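Local coordinates for ABC transporter substrate binding protein (Ribose) (Agrobacterium vitis S4, PDB 4WT7) that binds d-allitol in the crystal between its two lobes and probably serves as the carbohydrate-binding component of an ABC transporter, at residues G75-Q80 / T100-W105; A204-I209 / L231-A236; P302-N307 / N312-K317. One frame throughout, in Å; residues are numbered along the deposited sequence.

Following the chain from the N terminus, contact 1 comes first: 75-80 and 100-105 belong to successive helices of the parallel-sheet lobe, and strand 91-95 lies in the loop that they close. Contact 2 repeats this scheme in the other lobe, where 204-209 and 231-236 bracket strand 221-224. Contact 3 is more local, joining strand 304-307 to the C-terminal helix 311-318 across a short turn. The three are in series, so none nests within or crosses another. Contacts 1 and 3 lie on opposite sides of the chain's centre, with nearest atoms about 21 Å apart; the nearest atoms of contacts 2 and 3 are about 11 Å apart, both contacts being tied to the mixed sheet.

Contact 1: residues G75-Q80 / T100-W105; sequences GKLVAQ and TVIDPW
V78 CG1 sits 3.2 Å off the plane of the W105 indole, on the other side of it from P104 CB, and both carbons are offset toward the rim of the ring. The valine methyl comes in obliquely near NE1 and CE2: V78 CG1 is 3.3 Å from W105 NE1, and V78 CG2 is 3.7 Å from W105 CD1, so both branches of the valine are engaged. At chi1 166° the second methyl, CG2, is trans to the carbonyl carbon and touches V101 as well as the indole, with V78 CG2 4.0 Å from V101 CG1. A second row lies deeper, toward the sheet. There L77 CD2 presses on I102 CG2 at 3.5 Å, tight for two methyl groups, and both side chains also rest on Q94 of strand 91-95. The two helix segments run nearly parallel, 13° apart with axes 9.8 Å from each other, as expected for consecutive helices on one side of the parallel sheet in this periplasmic-binding-protein lobe. W105 continues the seam along helix 74-87 by touching L81 and Q82. The buried L77-I102 pair and the valine methyls against the indole thus carry the contact by apolar packing alone, without a hydrogen bond between the segments.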
ATOM      1  N   GLY A  75       2.084 -16.710  10.146  1.00 14.13           N
ATOM      2  CA  GLY A  75       2.554 -18.074  10.170  1.00 12.00           C
ATOM      3  C   GLY A  75       2.571 -18.710   8.801  1.00 14.08           C
ATOM      4  O   GLY A  75       3.527 -19.402   8.453  1.00 14.80           O
ATOM      5  N   LYS A  76       1.513 -18.493   8.018  1.00 13.23           N
ATOM      6  CA  LYS A  76       1.454 -19.048   6.664  1.00 12.66           C
ATOM      7  C   LYS A  76       2.491 -18.353   5.763  1.00 14.05           C
ATOM      8  O   LYS A  76       3.076 -18.974   4.878  1.00 15.89           O
ATOM      9  CB  LYS A  76       0.059 -18.906   6.070  1.00 12.77           C
ATOM     10  CG  LYS A  76      -1.002 -19.758   6.796  1.00 17.48           C
ATOM     11  CD  LYS A  76      -2.468 -19.453   6.380  1.00 24.83           C
ATOM     12  CE  LYS A  76      -2.951 -20.210   5.114  1.00 22.44           C
ATOM     13  NZ  LYS A  76      -2.433 -19.633   3.767  1.00 20.25           N
ATOM     14  N   LEU A  77       2.766 -17.085   6.024  1.00  9.75           N
ATOM     15  CA  LEU A  77       3.683 -16.350   5.173  1.00  9.52           C
ATOM     16  C   LEU A  77       5.095 -16.928   5.343  1.00  9.48           C
ATOM     17  O   LEU A  77       5.815 -17.190   4.358  1.00  9.43           O
ATOM     18  CB  LEU A  77       3.659 -14.888   5.552  1.00  9.54           C
ATOM     19  CG  LEU A  77       4.591 -13.953   4.774  1.00  9.45           C
ATOM     20  CD1 LEU A  77       4.464 -14.164   3.282  1.00  9.11           C
ATOM     21  CD2 LEU A  77       4.203 -12.553   5.178  1.00  9.01           C
ATOM     22  N   VAL A  78       5.486 -17.109   6.596  1.00  9.52           N
ATOM     23  CA  VAL A  78       6.780 -17.716   6.881  1.00  9.51           C
ATOM     24  C   VAL A  78       6.829 -19.130   6.295  1.00  9.70           C
ATOM     25  O   VAL A  78       7.819 -19.515   5.668  1.00  9.67           O
ATOM     26  CB  VAL A  78       7.069 -17.695   8.405  1.00  9.55           C
ATOM     27  CG1 VAL A  78       8.226 -18.601   8.767  1.00  9.61           C
ATOM     28  CG2 VAL A  78       7.328 -16.289   8.835  1.00  9.35           C
ATOM     29  N   ALA A  79       5.749 -19.895   6.476  1.00  9.92           N
ATOM     30  CA  ALA A  79       5.787 -21.295   6.109  1.00 10.15           C
ATOM     31  C   ALA A  79       5.868 -21.447   4.606  1.00 12.34           C
ATOM     32  O   ALA A  79       6.524 -22.362   4.117  1.00 12.05           O
ATOM     33  CB  ALA A  79       4.591 -22.040   6.663  1.00 10.41           C
ATOM     34  N   GLN A  80       5.190 -20.575   3.864  1.00 10.24           N
ATOM     35  CA  GLN A  80       5.251 -20.647   2.401  1.00 10.00           C
ATOM     36  C   GLN A  80       6.592 -20.167   1.837  1.00  9.82           C
ATOM     37  O   GLN A  80       7.069 -20.681   0.811  1.00  9.88           O
ATOM     38  CB  GLN A  80       4.061 -19.922   1.767  1.00  9.96           C
ATOM     39  CG  GLN A  80       4.102 -18.361   1.839  1.00  9.70           C
ATOM     40  CD  GLN A  80       2.784 -17.740   1.420  1.00  9.71           C
ATOM     41  OE1 GLN A  80       1.753 -18.336   1.625  1.00  9.91           O
ATOM     42  NE2 GLN A  80       2.820 -16.540   0.838  1.00  9.52           N
ATOM     43  N   THR A 100       9.887  -6.975   9.617  1.00  8.63           N
ATOM     44  CA  THR A 100      10.507  -7.856  10.610  1.00  9.66           C
ATOM     45  C   THR A 100      10.017  -9.296  10.526  1.00 10.12           C
ATOM     46  O   THR A 100      10.766 -10.195  10.865  1.00 10.86           O
ATOM     47  CB  THR A 100      10.334  -7.362  12.071  1.00  9.53           C
ATOM     48  OG1 THR A 100       8.945  -7.268  12.399  1.00 10.21           O
ATOM     49  CG2 THR A 100      10.982  -6.036  12.245  1.00  8.69           C
ATOM     50  N   VAL A 101       8.802  -9.534  10.038  1.00  9.75           N
ATOM     51  CA  VAL A 101       8.319 -10.906   9.924  1.00  9.45           C
ATOM     52  C   VAL A 101       9.021 -11.677   8.823  1.00 10.52           C
ATOM     53  O   VAL A 101       9.404 -12.836   8.990  1.00 10.76           O
ATOM     54  CB  VAL A 101       6.820 -10.959   9.597  1.00  8.97           C
ATOM     55  CG1 VAL A 101       6.366 -12.393   9.320  1.00  9.68           C
ATOM     56  CG2 VAL A 101       6.020 -10.381  10.741  1.00 11.74           C
ATOM     57  N   ILE A 102       9.136 -11.046   7.670  1.00  8.60           N
ATOM     58  CA  ILE A 102       9.653 -11.760   6.519  1.00  8.59           C
ATOM     59  C   ILE A 102      11.185 -11.674   6.389  1.00  8.50           C
ATOM     60  O   ILE A 102      11.791 -12.543   5.805  1.00  8.54           O
ATOM     61  CB  ILE A 102       9.008 -11.286   5.283  1.00  8.54           C
ATOM     62  CG1 ILE A 102       9.053  -9.772   5.179  1.00  8.41           C
ATOM     63  CG2 ILE A 102       7.570 -11.735   5.310  1.00  8.68           C
ATOM     64  CD1 ILE A 102       8.432  -9.232   3.894  1.00  8.37           C
ATOM     65  N   ASP A 103      11.802 -10.636   6.929  1.00 10.54           N
ATOM     66  CA  ASP A 103      13.221 -10.398   6.654  1.00  9.37           C
ATOM     67  C   ASP A 103      14.120 -11.619   6.912  1.00 10.28           C
ATOM     68  O   ASP A 103      15.036 -11.903   6.131  1.00  9.52           O
ATOM     69  CB  ASP A 103      13.704  -9.184   7.426  1.00  9.79           C
ATOM     70  CG  ASP A 103      14.424  -8.185   6.553  1.00 11.17           C
ATOM     71  OD1 ASP A 103      14.426  -8.337   5.315  1.00 10.66           O
ATOM     72  OD2 ASP A 103      14.971  -7.221   7.127  1.00 12.65           O
ATOM     73  N   PRO A 104      13.894 -12.343   8.018  1.00 12.96           N
ATOM     74  CA  PRO A 104      14.779 -13.507   8.203  1.00 11.11           C
ATOM     75  C   PRO A 104      14.682 -14.523   7.066  1.00 14.21           C
ATOM     76  O   PRO A 104      15.646 -15.259   6.744  1.00 11.32           O
ATOM     77  CB  PRO A 104      14.266 -14.123   9.512  1.00 11.89           C
ATOM     78  CG  PRO A 104      13.787 -12.893  10.318  1.00 12.30           C
ATOM     79  CD  PRO A 104      13.158 -11.987   9.251  1.00 10.53           C
ATOM     80  N   TRP A 105      13.518 -14.555   6.424  1.00 11.15           N
ATOM     81  CA  TRP A 105      13.303 -15.563   5.408  1.00 10.44           C
ATOM     82  C   TRP A 105      13.804 -15.091   4.071  1.00 10.92           C
ATOM     83  O   TRP A 105      14.304 -15.885   3.284  1.00 11.12           O
ATOM     84  CB  TRP A 105      11.840 -15.993   5.402  1.00 12.73           C
ATOM     85  CG  TRP A 105      11.577 -16.494   6.747  1.00 13.75           C
ATOM     86  CD1 TRP A 105      10.819 -15.913   7.722  1.00 12.33           C
ATOM     87  CD2 TRP A 105      12.191 -17.642   7.340  1.00 12.65           C
ATOM     88  NE1 TRP A 105      10.877 -16.672   8.876  1.00 12.88           N
ATOM     89  CE2 TRP A 105      11.726 -17.728   8.665  1.00 15.44           C
ATOM     90  CE3 TRP A 105      13.087 -18.600   6.870  1.00 15.60           C
ATOM     91  CZ2 TRP A 105      12.113 -18.759   9.525  1.00 16.16           C
ATOM     92  CZ3 TRP A 105      13.475 -19.616   7.723  1.00 15.55           C
ATOM     93  CH2 TRP A 105      12.993 -19.678   9.047  1.00 14.93           C
TER

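Contact 2: residues A204-I209 / L231-A236; sequences AQVTAI and LGATQA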
ATOM      1  N   ALA A 204     -16.381   1.114  12.710  1.00 20.32           N
ATOM      2  CA  ALA A 204     -16.655   1.038  14.149  1.00 21.24           C
ATOM      3  C   ALA A 204     -15.733   1.964  14.951  1.00 21.01           C
ATOM      4  O   ALA A 204     -16.170   2.678  15.845  1.00 21.67           O
ATOM      5  CB  ALA A 204     -16.508  -0.432  14.636  1.00 21.69           C
ATOM      6  N   GLN A 205     -14.442   1.963  14.617  1.00 20.11           N
ATOM      7  CA  GLN A 205     -13.476   2.803  15.320  1.00 19.90           C
ATOM      8  C   GLN A 205     -13.763   4.294  15.128  1.00 19.82           C
ATOM      9  O   GLN A 205     -13.751   5.080  16.094  1.00 20.32           O
ATOM     10  CB  GLN A 205     -12.056   2.468  14.849  1.00 18.97           C
ATOM     11  CG  GLN A 205     -11.578   1.101  15.303  1.00 19.17           C
ATOM     12  CD  GLN A 205     -10.067   1.056  15.370  1.00 18.98           C
ATOM     13  OE1 GLN A 205      -9.467   1.744  16.190  1.00 18.67           O
ATOM     14  NE2 GLN A 205      -9.449   0.288  14.489  1.00 17.87           N
ATOM     15  N   VAL A 206     -14.040   4.685  13.886  1.00 19.26           N
ATOM     16  CA  VAL A 206     -14.391   6.059  13.614  1.00 19.25           C
ATOM     17  C   VAL A 206     -15.720   6.383  14.297  1.00 20.31           C
ATOM     18  O   VAL A 206     -15.845   7.421  14.957  1.00 20.73           O
ATOM     19  CB  VAL A 206     -14.467   6.351  12.103  1.00 18.54           C
ATOM     20  CG1 VAL A 206     -14.978   7.772  11.842  1.00 18.69           C
ATOM     21  CG2 VAL A 206     -13.114   6.172  11.471  1.00 17.57           C
ATOM     22  N   THR A 207     -16.713   5.504  14.181  1.00 25.45           N
ATOM     23  CA  THR A 207     -17.983   5.763  14.871  1.00 26.49           C
ATOM     24  C   THR A 207     -17.742   6.002  16.363  1.00 29.42           C
ATOM     25  O   THR A 207     -18.304   6.920  16.964  1.00 30.26           O
ATOM     26  CB  THR A 207     -18.970   4.617  14.749  1.00 26.23           C
ATOM     27  OG1 THR A 207     -19.312   4.424  13.382  1.00 28.39           O
ATOM     28  CG2 THR A 207     -20.261   4.939  15.521  1.00 27.32           C
ATOM     29  N   ALA A 208     -16.905   5.183  16.983  1.00 25.68           N
ATOM     30  CA  ALA A 208     -16.722   5.360  18.406  1.00 23.76           C
ATOM     31  C   ALA A 208     -15.956   6.656  18.667  1.00 23.01           C
ATOM     32  O   ALA A 208     -16.226   7.332  19.668  1.00 24.02           O
ATOM     33  CB  ALA A 208     -16.047   4.149  19.062  1.00 24.27           C
ATOM     34  N   ILE A 209     -15.037   7.043  17.778  1.00 23.71           N
ATOM     35  CA  ILE A 209     -14.249   8.249  18.052  1.00 24.51           C
ATOM     36  C   ILE A 209     -15.061   9.537  17.839  1.00 26.22           C
ATOM     37  O   ILE A 209     -14.848  10.523  18.545  1.00 25.15           O
ATOM     38  CB  ILE A 209     -12.903   8.312  17.280  1.00 25.94           C
ATOM     39  CG1 ILE A 209     -11.823   8.905  18.189  1.00 28.61           C
ATOM     40  CG2 ILE A 209     -13.017   9.154  16.050  1.00 20.99           C
ATOM     41  CD1 ILE A 209     -10.535   9.224  17.479  1.00 31.14           C
ATOM     42  N   LEU A 231     -12.221   4.007   3.357  1.00 14.30           N
ATOM     43  CA  LEU A 231     -13.586   3.659   2.946  1.00 14.90           C
ATOM     44  C   LEU A 231     -14.503   3.466   4.168  1.00 15.71           C
ATOM     45  O   LEU A 231     -15.574   4.045   4.238  1.00 16.27           O
ATOM     46  CB  LEU A 231     -13.560   2.373   2.118  1.00 14.80           C
ATOM     47  CG  LEU A 231     -14.869   1.791   1.565  1.00 16.24           C
ATOM     48  CD1 LEU A 231     -15.671   2.869   0.847  1.00 15.65           C
ATOM     49  CD2 LEU A 231     -14.543   0.598   0.616  1.00 15.24           C
ATOM     50  N   GLY A 232     -14.070   2.660   5.130  1.00 15.84           N
ATOM     51  CA  GLY A 232     -14.769   2.559   6.404  1.00 18.65           C
ATOM     52  C   GLY A 232     -15.007   3.897   7.105  1.00 18.44           C
ATOM     53  O   GLY A 232     -16.117   4.190   7.543  1.00 20.06           O
ATOM     54  N   ALA A 233     -13.940   4.679   7.240  1.00 16.29           N
ATOM     55  CA  ALA A 233     -13.984   6.021   7.799  1.00 16.49           C
ATOM     56  C   ALA A 233     -15.060   6.894   7.150  1.00 16.82           C
ATOM     57  O   ALA A 233     -15.872   7.500   7.846  1.00 17.51           O
ATOM     58  CB  ALA A 233     -12.615   6.679   7.645  1.00 15.77           C
ATOM     59  N   THR A 234     -15.033   6.947   5.823  1.00 16.37           N
ATOM     60  CA  THR A 234     -15.904   7.817   5.046  1.00 16.63           C
ATOM     61  C   THR A 234     -17.365   7.440   5.301  1.00 17.52           C
ATOM     62  O   THR A 234     -18.209   8.292   5.619  1.00 18.14           O
ATOM     63  CB  THR A 234     -15.525   7.709   3.550  1.00 16.03           C
ATOM     64  OG1 THR A 234     -14.151   8.081   3.410  1.00 15.30           O
ATOM     65  CG2 THR A 234     -16.387   8.615   2.676  1.00 16.34           C
ATOM     66  N   GLN A 235     -17.644   6.148   5.211  1.00 19.84           N
ATOM     67  CA  GLN A 235     -18.969   5.653   5.523  1.00 22.39           C
ATOM     68  C   GLN A 235     -19.405   6.062   6.930  1.00 24.40           C
ATOM     69  O   GLN A 235     -20.545   6.502   7.099  1.00 21.77           O
ATOM     70  CB  GLN A 235     -19.013   4.137   5.398  1.00 20.17           C
ATOM     71  CG  GLN A 235     -18.768   3.636   3.998  1.00 19.36           C
ATOM     72  CD  GLN A 235     -18.485   2.139   3.959  1.00 20.05           C
ATOM     73  OE1 GLN A 235     -18.442   1.485   4.994  1.00 23.35           O
ATOM     74  NE2 GLN A 235     -18.289   1.599   2.760  1.00 19.80           N
ATOM     75  N   ALA A 236     -18.520   5.923   7.930  1.00 19.09           N
ATOM     76  CA  ALA A 236     -18.924   6.219   9.304  1.00 19.85           C
ATOM     77  C   ALA A 236     -19.261   7.705   9.422  1.00 20.09           C
ATOM     78  O   ALA A 236     -20.187   8.068  10.131  1.00 20.97           O
ATOM     79  CB  ALA A 236     -17.828   5.805  10.332  1.00 19.62           C
TER
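V206 wedges between A233 and A236, one turn apart on the neighbouring helix, in a helix-helix packing that belongs to the alternating beta-alpha layout of a periplasmic-binding-protein lobe. Helices 198-212 and 227-240 flank strand 221-224 in sequence, and the two segments cross at -41° with their axes 8.4 Å apart. Such a close approach is compatible with the small residues that helix 227-240 presents here: the CA atoms of V206 and A233 are 5.8 Å apart.

The tightly packed part is the buried valine. Its two methyls divide the work. V206 CG1, trans to the amide nitrogen (chi1 174°), reaches A236 CB at 3.8 Å, whereas V206 CG2 lies against A233, 3.8 Å from its CA and 3.9 Å from its CB. The valine beta carbon also bears on the A236 methyl, so contacts come from the root of the side chain as well as from its branches. V206 additionally touches F158 of strand 153-158, linking the helix pair to the sheet beneath.

On the looser side, T207 is partly exposed to solvent and contributes little buried surface. Its hydroxyl is already committed within its own helix, to the carbonyl oxygen of F203, and F203 itself extends the interface by touching A236 and Q235. No hydrogen bond joins the two segments, so apolar contact carries the inner part and the threonine only borders it. Across that border T207 OG1 lies 3.7 Å from A236 CB, a van der Waals approach of an oxygen to a methyl group.

Contact 3: residues P302-N307 / N312-K317; sequences PALLAN and NEVTRK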
ATOM      1  N   PRO A 302       5.154   5.556 -10.969  1.00 12.85           N
ATOM      2  CA  PRO A 302       4.497   6.800 -10.608  1.00 13.02           C
ATOM      3  C   PRO A 302       3.149   6.554  -9.920  1.00 12.79           C
ATOM      4  O   PRO A 302       2.501   5.534 -10.156  1.00 12.74           O
ATOM      5  CB  PRO A 302       4.328   7.509 -11.957  1.00 13.79           C
ATOM      6  CG  PRO A 302       5.500   6.988 -12.788  1.00 14.00           C
ATOM      7  CD  PRO A 302       5.594   5.538 -12.375  1.00 13.44           C
ATOM      8  N   ALA A 303       2.757   7.505  -9.081  1.00 12.77           N
ATOM      9  CA  ALA A 303       1.459   7.501  -8.386  1.00 12.67           C
ATOM     10  C   ALA A 303       0.756   8.795  -8.699  1.00 13.17           C
ATOM     11  O   ALA A 303       1.406   9.764  -9.008  1.00 13.52           O
ATOM     12  CB  ALA A 303       1.652   7.400  -6.902  1.00 12.27           C
ATOM     13  N   LEU A 304      -0.563   8.833  -8.570  1.00 13.29           N
ATOM     14  CA  LEU A 304      -1.323  10.018  -8.983  1.00 13.86           C
ATOM     15  C   LEU A 304      -2.294  10.512  -7.909  1.00 13.83           C
ATOM     16  O   LEU A 304      -3.260   9.828  -7.592  1.00 13.69           O
ATOM     17  CB  LEU A 304      -2.139   9.695 -10.252  1.00 14.32           C
ATOM     18  CG  LEU A 304      -1.414   8.992 -11.387  1.00 15.00           C
ATOM     19  CD1 LEU A 304      -2.377   8.145 -12.269  1.00 15.23           C
ATOM     20  CD2 LEU A 304      -0.753  10.101 -12.208  1.00 15.87           C
ATOM     21  N   LEU A 305      -2.059  11.700  -7.362  1.00 14.08           N
ATOM     22  CA  LEU A 305      -2.953  12.224  -6.347  1.00 14.17           C
ATOM     23  C   LEU A 305      -4.304  12.587  -6.983  1.00 14.63           C
ATOM     24  O   LEU A 305      -4.386  13.457  -7.849  1.00 15.21           O
ATOM     25  CB  LEU A 305      -2.369  13.453  -5.651  1.00 14.50           C
ATOM     26  CG  LEU A 305      -3.234  13.810  -4.445  1.00 14.60           C
ATOM     27  CD1 LEU A 305      -2.412  14.388  -3.293  1.00 15.03           C
ATOM     28  CD2 LEU A 305      -4.308  14.787  -4.854  1.00 15.22           C
ATOM     29  N   ALA A 306      -5.350  11.909  -6.543  1.00 14.52           N
ATOM     30  CA  ALA A 306      -6.711  12.252  -6.913  1.00 14.99           C
ATOM     31  C   ALA A 306      -7.434  12.981  -5.762  1.00 16.50           C
ATOM     32  O   ALA A 306      -7.628  12.433  -4.674  1.00 17.01           O
ATOM     33  CB  ALA A 306      -7.474  10.996  -7.299  1.00 14.88           C
ATOM     34  N   ASN A 307      -7.841  14.225  -6.014  1.00 15.72           N
ATOM     35  CA  ASN A 307      -8.705  14.932  -5.091  1.00 16.05           C
ATOM     36  C   ASN A 307     -10.044  15.151  -5.803  1.00 19.57           C
ATOM     37  O   ASN A 307     -10.253  14.621  -6.915  1.00 16.63           O
ATOM     38  CB  ASN A 307      -8.065  16.244  -4.632  1.00 16.47           C
ATOM     39  CG  ASN A 307      -7.748  17.184  -5.778  1.00 18.56           C
ATOM     40  OD1 ASN A 307      -8.523  17.325  -6.749  1.00 17.48           O
ATOM     41  ND2 ASN A 307      -6.592  17.830  -5.681  1.00 18.00           N
ATOM     42  N   ASN A 312     -11.406  12.598 -11.872  1.00 18.09           N
ATOM     43  CA  ASN A 312     -11.720  12.216 -13.242  1.00 18.81           C
ATOM     44  C   ASN A 312     -10.466  11.973 -14.083  1.00 18.82           C
ATOM     45  O   ASN A 312     -10.324  10.929 -14.689  1.00 18.88           O
ATOM     46  CB  ASN A 312     -12.589  13.286 -13.919  1.00 19.81           C
ATOM     47  CG  ASN A 312     -12.990  12.902 -15.330  1.00 20.74           C
ATOM     48  OD1 ASN A 312     -13.672  11.913 -15.525  1.00 20.88           O
ATOM     49  ND2 ASN A 312     -12.565  13.681 -16.316  1.00 21.51           N
ATOM     50  N   GLU A 313      -9.557  12.930 -14.149  1.00 22.25           N
ATOM     51  CA  GLU A 313      -8.411  12.724 -15.010  1.00 22.46           C
ATOM     52  C   GLU A 313      -7.490  11.644 -14.461  1.00 25.35           C
ATOM     53  O   GLU A 313      -6.837  10.959 -15.229  1.00 27.38           O
ATOM     54  CB  GLU A 313      -7.657  14.017 -15.290  1.00 27.65           C
ATOM     55  CG  GLU A 313      -7.226  14.776 -14.061  1.00 33.68           C
ATOM     56  CD  GLU A 313      -6.318  15.965 -14.397  1.00 35.96           C
ATOM     57  OE1 GLU A 313      -5.420  15.800 -15.268  1.00 35.76           O
ATOM     58  OE2 GLU A 313      -6.531  17.052 -13.795  1.00 34.72           O
ATOM     59  N   VAL A 314      -7.459  11.466 -13.141  1.00 17.27           N
ATOM     60  CA  VAL A 314      -6.760  10.327 -12.562  1.00 16.47           C
ATOM     61  C   VAL A 314      -7.456   9.016 -12.907  1.00 16.56           C
ATOM     62  O   VAL A 314      -6.821   8.088 -13.393  1.00 17.49           O
ATOM     63  CB  VAL A 314      -6.622  10.474 -11.034  1.00 15.75           C
ATOM     64  CG1 VAL A 314      -5.839   9.297 -10.457  1.00 15.04           C
ATOM     65  CG2 VAL A 314      -5.915  11.772 -10.709  1.00 15.83           C
ATOM     66  N   THR A 315      -8.766   8.938 -12.715  1.00 18.79           N
ATOM     67  CA  THR A 315      -9.494   7.694 -12.966  1.00 19.23           C
ATOM     68  C   THR A 315      -9.372   7.263 -14.415  1.00 23.39           C
ATOM     69  O   THR A 315      -9.317   6.063 -14.720  1.00 23.65           O
ATOM     70  CB  THR A 315     -11.000   7.819 -12.607  1.00 24.46           C
ATOM     71  OG1 THR A 315     -11.157   7.882 -11.180  1.00 25.21           O
ATOM     72  CG2 THR A 315     -11.776   6.608 -13.115  1.00 23.25           C
ATOM     73  N   ARG A 316      -9.340   8.236 -15.323  1.00 18.82           N
ATOM     74  CA  ARG A 316      -9.193   7.925 -16.754  1.00 19.46           C
ATOM     75  C   ARG A 316      -7.808   7.407 -17.173  1.00 20.47           C
ATOM     76  O   ARG A 316      -7.705   6.509 -18.022  1.00 20.73           O
ATOM     77  CB  ARG A 316      -9.610   9.130 -17.590  1.00 20.33           C
ATOM     78  CG  ARG A 316     -11.103   9.247 -17.627  1.00 20.92           C
ATOM     79  CD  ARG A 316     -11.559  10.494 -18.287  1.00 23.57           C
ATOM     80  NE  ARG A 316     -12.999  10.653 -18.125  1.00 23.93           N
ATOM     81  CZ  ARG A 316     -13.907  10.299 -19.030  1.00 25.57           C
ATOM     82  NH1 ARG A 316     -13.525   9.770 -20.202  1.00 24.18           N
ATOM     83  NH2 ARG A 316     -15.202  10.503 -18.758  1.00 23.75           N
ATOM     84  N   LYS A 317      -6.758   7.949 -16.569  1.00 36.22           N
ATOM     85  CA  LYS A 317      -5.400   7.454 -16.794  1.00 36.91           C
ATOM     86  C   LYS A 317      -5.168   6.028 -16.259  1.00 34.36           C
ATOM     87  O   LYS A 317      -4.265   5.338 -16.712  1.00 35.29           O
ATOM     88  CB  LYS A 317      -4.397   8.441 -16.203  1.00 33.24           C
ATOM     89  CG  LYS A 317      -4.381   9.709 -17.000  1.00 35.20           C
ATOM     90  CD  LYS A 317      -3.900  10.902 -16.229  1.00 35.66           C
ATOM     91  CE  LYS A 317      -2.392  10.964 -16.115  1.00 38.11           C
ATOM     92  NZ  LYS A 317      -1.973  12.268 -15.495  1.00 37.80           N
TER
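The C-terminal helix 311-318 packs on strand 304-307, the antiparallel edge strand of the mixed sheet, with V314 as its main point of contact. V314 CG1 meets L304 CB at 3.7 Å, and the two side chains run past each other in opposite directions. The other branch turns to A306, with V314 CG2 3.8 Å from A306 CB. The backbone oxygen L305 O is 3.7 Å from V314 CG2. At chi1 -178° the valine spreads its two methyls along the strand, one for each of the residues whose side chains face the helix.

The segments form a strand-turn-helix unit in which the helix doubles back at 135° to the strand. In the turn, the T310 hydroxyl is hydrogen-bonded to both N307 N and L305 O, while backbone hydrogen bonds of L304 with A272 and of A306 with D270 hold the strand to strand 267-272. Toward the exposed rim, the K317 chain bends at chi3 (80°) and crosses the L304 side chain at a slant, K317 NZ coming to 4.1 Å from L304 CD2. Within the helix, R316 NE donates a nearly straight 3.0 Å bond to N312 OD1, which lies in the guanidinium plane, although NE stands out of the N312 amide plane.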